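Local atomic coordinates of Atg5 (Kluyveromyces marxianus, PDB entry 3VQI), a protein that takes part in autophagic vesicle formation, cytoplasm-to-vacuole transport and nucleophagy, and becomes conjugated to Atg12 in an Atg10-mediated reaction. Residues A[136-148]-A[161-173]. Residues are numbered along the deposited sequence; the frame is centred on the assembly and turned at random.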
loop_
_atom_site.group_PDB
_atom_site.type_symbol
_atom_site.label_atom_id
_atom_site.label_comp_id
_atom_site.label_asym_id
_atom_site.label_seq_id
_atom_site.Cartn_x
_atom_site.Cartn_y
_atom_site.Cartn_z
ATOM N N HIS A 136 5.196 9.436 -10.324
ATOM C CA HIS A 136 6.216 8.561 -9.776
ATOM C C HIS A 136 7.270 9.259 -8.938
ATOM O O HIS A 136 7.639 8.765 -7.868
ATOM C CB HIS A 136 6.851 7.753 -10.907
ATOM C CG HIS A 136 5.873 6.865 -11.611
ATOM N ND1 HIS A 136 5.043 7.323 -12.608
ATOM C CD2 HIS A 136 5.510 5.582 -11.379
ATOM C CE1 HIS A 136 4.203 6.364 -12.956
ATOM N NE2 HIS A 136 4.464 5.296 -12.224
ATOM N N SER A 137 7.737 10.413 -9.400
ATOM C CA SER A 137 8.739 11.178 -8.664
ATOM C C SER A 137 8.274 11.350 -7.226
ATOM O O SER A 137 9.003 11.071 -6.277
ATOM C CB SER A 137 8.910 12.556 -9.298
ATOM O OG SER A 137 8.685 12.495 -10.699
ATOM N N GLN A 138 7.039 11.803 -7.077
ATOM C CA GLN A 138 6.462 12.036 -5.761
ATOM C C GLN A 138 6.284 10.751 -4.967
ATOM O O GLN A 138 6.598 10.707 -3.772
ATOM C CB GLN A 138 5.115 12.731 -5.911
ATOM C CG GLN A 138 4.544 13.275 -4.628
ATOM C CD GLN A 138 3.220 13.984 -4.861
ATOM O OE1 GLN A 138 2.910 14.393 -5.982
ATOM N NE2 GLN A 138 2.440 14.141 -3.806
ATOM N N ILE A 139 5.778 9.709 -5.628
ATOM C CA ILE A 139 5.569 8.444 -4.955
ATOM C C ILE A 139 6.914 7.921 -4.479
ATOM O O ILE A 139 7.036 7.338 -3.400
ATOM C CB ILE A 139 4.908 7.405 -5.900
ATOM C CG1 ILE A 139 3.513 7.878 -6.306
ATOM C CG2 ILE A 139 4.812 6.057 -5.215
ATOM C CD1 ILE A 139 2.769 6.901 -7.175
ATOM N N LYS A 140 7.929 8.141 -5.307
ATOM C CA LYS A 140 9.291 7.712 -5.013
ATOM C C LYS A 140 9.729 8.341 -3.686
ATOM O O LYS A 140 10.019 7.635 -2.720
ATOM C CB LYS A 140 10.198 8.161 -6.161
ATOM C CG LYS A 140 11.630 7.624 -6.165
ATOM C CD LYS A 140 12.330 8.143 -7.420
ATOM C CE LYS A 140 13.812 7.805 -7.478
ATOM N NZ LYS A 140 14.381 8.306 -8.775
ATOM N N ASP A 141 9.758 9.669 -3.645
ATOM C CA ASP A 141 10.149 10.389 -2.441
ATOM C C ASP A 141 9.477 9.874 -1.192
ATOM O O ASP A 141 10.134 9.658 -0.175
ATOM C CB ASP A 141 9.816 11.866 -2.562
ATOM C CG ASP A 141 10.971 12.675 -3.050
ATOM O OD1 ASP A 141 11.369 12.495 -4.225
ATOM O OD2 ASP A 141 11.486 13.485 -2.246
ATOM N N TYR A 142 8.167 9.684 -1.257
ATOM C CA TYR A 142 7.441 9.213 -0.093
ATOM C C TYR A 142 7.835 7.798 0.274
ATOM O O TYR A 142 8.147 7.519 1.428
ATOM C CB TYR A 142 5.932 9.310 -0.327
ATOM C CG TYR A 142 5.072 8.873 0.842
ATOM C CD1 TYR A 142 4.643 7.552 0.966
ATOM C CD2 TYR A 142 4.660 9.793 1.809
ATOM C CE1 TYR A 142 3.819 7.154 2.021
ATOM C CE2 TYR A 142 3.838 9.409 2.873
ATOM C CZ TYR A 142 3.420 8.093 2.972
ATOM O OH TYR A 142 2.602 7.719 4.017
ATOM N N TRP A 143 7.807 6.897 -0.700
ATOM C CA TRP A 143 8.195 5.513 -0.452
ATOM C C TRP A 143 9.601 5.511 0.181
ATOM O O TRP A 143 9.871 4.791 1.144
ATOM C CB TRP A 143 8.216 4.747 -1.770
ATOM C CG TRP A 143 8.760 3.366 -1.667
ATOM C CD1 TRP A 143 8.138 2.273 -1.142
ATOM C CD2 TRP A 143 10.042 2.919 -2.120
ATOM N NE1 TRP A 143 8.951 1.169 -1.248
ATOM C CE2 TRP A 143 10.125 1.539 -1.846
ATOM C CE3 TRP A 143 11.128 3.554 -2.735
ATOM C CZ2 TRP A 143 11.251 0.779 -2.168
ATOM C CZ3 TRP A 143 12.249 2.796 -3.056
ATOM C CH2 TRP A 143 12.299 1.422 -2.773
ATOM N N ARG A 144 10.486 6.336 -0.374
ATOM C CA ARG A 144 11.857 6.455 0.119
ATOM C C ARG A 144 11.854 6.726 1.621
ATOM O O ARG A 144 12.373 5.938 2.416
ATOM C CB ARG A 144 12.573 7.614 -0.578
ATOM C CG ARG A 144 14.076 7.474 -0.560
ATOM C CD ARG A 144 14.808 8.804 -0.646
ATOM N NE ARG A 144 16.219 8.646 -1.025
ATOM C CZ ARG A 144 17.065 7.750 -0.506
ATOM N NH1 ARG A 144 16.667 6.899 0.435
ATOM N NH2 ARG A 144 18.322 7.700 -0.933
ATOM N N HIS A 145 11.258 7.857 1.990
ATOM C CA HIS A 145 11.173 8.278 3.384
ATOM C C HIS A 145 10.486 7.250 4.276
ATOM O O HIS A 145 10.709 7.214 5.478
ATOM C CB HIS A 145 10.481 9.644 3.478
ATOM C CG HIS A 145 11.180 10.727 2.704
ATOM N ND1 HIS A 145 12.556 10.826 2.638
ATOM C CD2 HIS A 145 10.696 11.763 1.977
ATOM C CE1 HIS A 145 12.888 11.873 1.903
ATOM N NE2 HIS A 145 11.779 12.461 1.488
ATOM N N GLN A 146 9.671 6.392 3.693
ATOM C CA GLN A 146 9.025 5.368 4.488
ATOM C C GLN A 146 10.105 4.379 4.914
ATOM O O GLN A 146 10.139 3.937 6.060
ATOM C CB GLN A 146 7.949 4.653 3.673
ATOM C CG GLN A 146 6.633 4.517 4.400
ATOM C CD GLN A 146 6.070 5.866 4.808
ATOM O OE1 GLN A 146 5.588 6.037 5.924
ATOM N NE2 GLN A 146 6.129 6.830 3.904
ATOM N N TRP A 147 10.991 4.025 3.985
ATOM C CA TRP A 147 12.069 3.087 4.294
ATOM C C TRP A 147 13.082 3.747 5.207
ATOM O O TRP A 147 13.616 3.127 6.125
ATOM C CB TRP A 147 12.763 2.608 3.015
ATOM C CG TRP A 147 12.206 1.320 2.536
ATOM C CD1 TRP A 147 11.335 1.137 1.509
ATOM C CD2 TRP A 147 12.405 0.034 3.133
ATOM N NE1 TRP A 147 10.970 -0.183 1.430
ATOM C CE2 TRP A 147 11.613 -0.886 2.415
ATOM C CE3 TRP A 147 13.179 -0.433 4.207
ATOM C CZ2 TRP A 147 11.566 -2.254 2.734
ATOM C CZ3 TRP A 147 13.136 -1.796 4.526
ATOM C CH2 TRP A 147 12.331 -2.689 3.788
ATOM N N LYS A 148 13.335 5.019 4.940
ATOM C CA LYS A 148 14.263 5.793 5.731
ATOM C C LYS A 148 13.742 5.745 7.157
ATOM O O LYS A 148 14.479 6.021 8.099
ATOM C CB LYS A 148 14.288 7.236 5.218
ATOM C CG LYS A 148 15.455 8.093 5.708
ATOM C CD LYS A 148 15.596 9.338 4.825
ATOM C CE LYS A 148 16.849 10.148 5.144
ATOM N NZ LYS A 148 17.045 11.234 4.135
ATOM N N ILE A 161 20.767 2.331 5.475
ATOM C CA ILE A 161 20.120 2.879 4.284
ATOM C C ILE A 161 20.766 4.142 3.716
ATOM O O ILE A 161 20.748 4.355 2.504
ATOM C CB ILE A 161 18.611 3.147 4.542
ATOM C CG1 ILE A 161 17.906 3.474 3.220
ATOM C CG2 ILE A 161 18.443 4.282 5.531
ATOM C CD1 ILE A 161 16.409 3.623 3.331
ATOM N N MET A 162 21.329 4.983 4.575
ATOM C CA MET A 162 21.981 6.198 4.093
ATOM C C MET A 162 23.323 5.810 3.477
ATOM O O MET A 162 23.937 6.586 2.742
ATOM C CB MET A 162 22.195 7.185 5.245
ATOM C CG MET A 162 20.914 7.829 5.758
ATOM S SD MET A 162 20.286 9.176 4.731
ATOM C CE MET A 162 20.568 10.598 5.829
ATOM N N SER A 163 23.761 4.590 3.776
ATOM C CA SER A 163 25.027 4.065 3.272
ATOM C C SER A 163 24.930 3.544 1.840
ATOM O O SER A 163 25.943 3.441 1.148
ATOM C CB SER A 163 25.530 2.940 4.181
ATOM O OG SER A 163 25.767 3.416 5.495
ATOM N N LEU A 164 23.717 3.208 1.407
ATOM C CA LEU A 164 23.491 2.691 0.058
ATOM C C LEU A 164 23.900 3.704 -1.002
ATOM O O LEU A 164 23.573 4.891 -0.893
ATOM C CB LEU A 164 22.016 2.325 -0.138
ATOM C CG LEU A 164 21.464 1.162 0.690
ATOM C CD1 LEU A 164 19.982 1.000 0.403
ATOM C CD2 LEU A 164 22.208 -0.115 0.360
ATOM N N SER A 165 24.623 3.232 -2.019
ATOM C CA SER A 165 25.062 4.091 -3.113
ATOM C C SER A 165 23.805 4.511 -3.853
ATOM O O SER A 165 22.786 3.825 -3.780
ATOM C CB SER A 165 25.997 3.328 -4.057
ATOM O OG SER A 165 25.370 2.174 -4.593
ATOM N N ILE A 166 23.860 5.632 -4.561
ATOM C CA ILE A 166 22.677 6.090 -5.276
ATOM C C ILE A 166 22.089 5.032 -6.212
ATOM O O ILE A 166 20.901 4.727 -6.122
ATOM C CB ILE A 166 22.956 7.405 -6.051
ATOM C CG1 ILE A 166 22.970 8.582 -5.066
ATOM C CG2 ILE A 166 21.900 7.622 -7.128
ATOM C CD1 ILE A 166 23.104 9.949 -5.721
ATOM N N PRO A 167 22.909 4.442 -7.104
ATOM C CA PRO A 167 22.416 3.416 -8.037
ATOM C C PRO A 167 21.883 2.138 -7.368
ATOM O O PRO A 167 21.072 1.409 -7.947
ATOM C CB PRO A 167 23.634 3.149 -8.925
ATOM C CG PRO A 167 24.774 3.393 -8.004
ATOM C CD PRO A 167 24.354 4.657 -7.288
ATOM N N ASP A 168 22.341 1.885 -6.145
ATOM C CA ASP A 168 21.939 0.706 -5.382
ATOM C C ASP A 168 20.527 0.906 -4.844
ATOM O O ASP A 168 19.745 -0.040 -4.755
ATOM C CB ASP A 168 22.929 0.470 -4.240
ATOM C CG ASP A 168 23.110 -1.000 -3.922
ATOM O OD1 ASP A 168 23.314 -1.793 -4.868
ATOM O OD2 ASP A 168 23.062 -1.366 -2.730
ATOM N N PHE A 169 20.217 2.151 -4.483
ATOM C CA PHE A 169 18.891 2.524 -4.004
ATOM C C PHE A 169 17.943 2.688 -5.193
ATOM O O PHE A 169 16.779 2.271 -5.141
ATOM C CB PHE A 169 18.944 3.835 -3.216
ATOM C CG PHE A 169 17.601 4.497 -3.067
ATOM C CD1 PHE A 169 17.160 5.454 -3.991
ATOM C CD2 PHE A 169 16.737 4.097 -2.055
ATOM C CE1 PHE A 169 15.870 5.996 -3.904
ATOM C CE2 PHE A 169 15.454 4.628 -1.959
ATOM C CZ PHE A 169 15.017 5.579 -2.887
ATOM N N GLU A 170 18.450 3.317 -6.255
ATOM C CA GLU A 170 17.701 3.554 -7.505
ATOM C C GLU A 170 17.288 2.207 -8.033
ATOM O O GLU A 170 16.238 2.058 -8.607
ATOM C CB GLU A 170 18.603 4.243 -8.545
ATOM C CG GLU A 170 17.899 4.860 -9.784
ATOM C CD GLU A 170 16.802 5.843 -9.396
ATOM O OE1 GLU A 170 16.916 6.444 -8.301
ATOM O OE2 GLU A 170 15.822 6.027 -10.167
ATOM N N ASN A 171 18.171 1.238 -7.858
ATOM C CA ASN A 171 17.933 -0.130 -8.286
ATOM C C ASN A 171 16.849 -0.698 -7.358
ATOM O O ASN A 171 16.056 -1.554 -7.756
ATOM C CB ASN A 171 19.225 -0.965 -8.155
ATOM C CG ASN A 171 19.149 -2.254 -8.909
ATOM O OD1 ASN A 171 20.011 -3.116 -8.783
ATOM N ND2 ASN A 171 18.108 -2.391 -9.723
ATOM N N PHE A 172 16.835 -0.225 -6.112
ATOM C CA PHE A 172 15.852 -0.667 -5.108
ATOM C C PHE A 172 14.474 -0.218 -5.586
ATOM O O PHE A 172 13.520 -0.992 -5.602
ATOM C CB PHE A 172 16.190 -0.034 -3.746
ATOM C CG PHE A 172 15.433 -0.617 -2.584
ATOM C CD1 PHE A 172 15.097 -1.964 -2.553
ATOM C CD2 PHE A 172 15.115 0.178 -1.486
ATOM C CE1 PHE A 172 14.452 -2.515 -1.452
ATOM C CE2 PHE A 172 14.466 -0.367 -0.374
ATOM C CZ PHE A 172 14.138 -1.718 -0.358
ATOM N N TRP A 173 14.393 1.043 -5.997
ATOM C CA TRP A 173 13.156 1.613 -6.508
ATOM C C TRP A 173 12.719 0.821 -7.734
ATOM O O TRP A 173 11.628 0.239 -7.761
ATOM C CB TRP A 173 13.378 3.079 -6.886
ATOM C CG TRP A 173 12.220 3.734 -7.606
ATOM C CD1 TRP A 173 12.263 4.365 -8.820
ATOM C CD2 TRP A 173 10.871 3.869 -7.134
ATOM N NE1 TRP A 173 11.027 4.886 -9.131
ATOM C CE2 TRP A 173 10.153 4.597 -8.114
ATOM C CE3 TRP A 173 10.197 3.446 -5.977
ATOM C CZ2 TRP A 173 8.800 4.914 -7.975
ATOM C CZ3 TRP A 173 8.847 3.763 -5.836
ATOM C CH2 TRP A 173 8.164 4.492 -6.834
#
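Lys-140 serves Trp-173 and Glu-170 at once. Its chain, extended beyond CG, lays methylenes over the indole, with Lys-140 CG 3.9 Å from the centroid of the five-membered ring of Trp-173, a CH-pi contact, and carries the ammonium on to the carboxylate. There Lys-140 NZ donates to the syn lone pair of Glu-170 OE2 at 3.0 Å and more weakly to Glu-170 OE1, a salt bridge; CB of Glu-170 points away from the other helix, and the bend at chi2 (55°) brings the carboxylate back toward Lys-140. Arg-144 is met differently: its guanidinium lies flat on Phe-169, planes 9° apart, and Arg-144 CZ stands 3.7 Å from the centroid of the Phe-169 ring, a cation-pi stack. Trp-143 and Trp-147 suit the buried middle because each side chain has a single polar atom, and both NE1 atoms are satisfied by Ile-265 O. Their carbons are left to meet Phe-172, whose edge points at the face of Trp-147, while Trp-143 lies obliquely over it. At Trp-173, an alanine would probably leave a gap among His-136, Ile-139, Lys-140 and Trp-143. Segments 136-148 and 166-173, whose axes cross at 108°, thus share an aromatic cluster with Trp-173 as a knob, joining two helices of Atg5's alpha-helical bundle region.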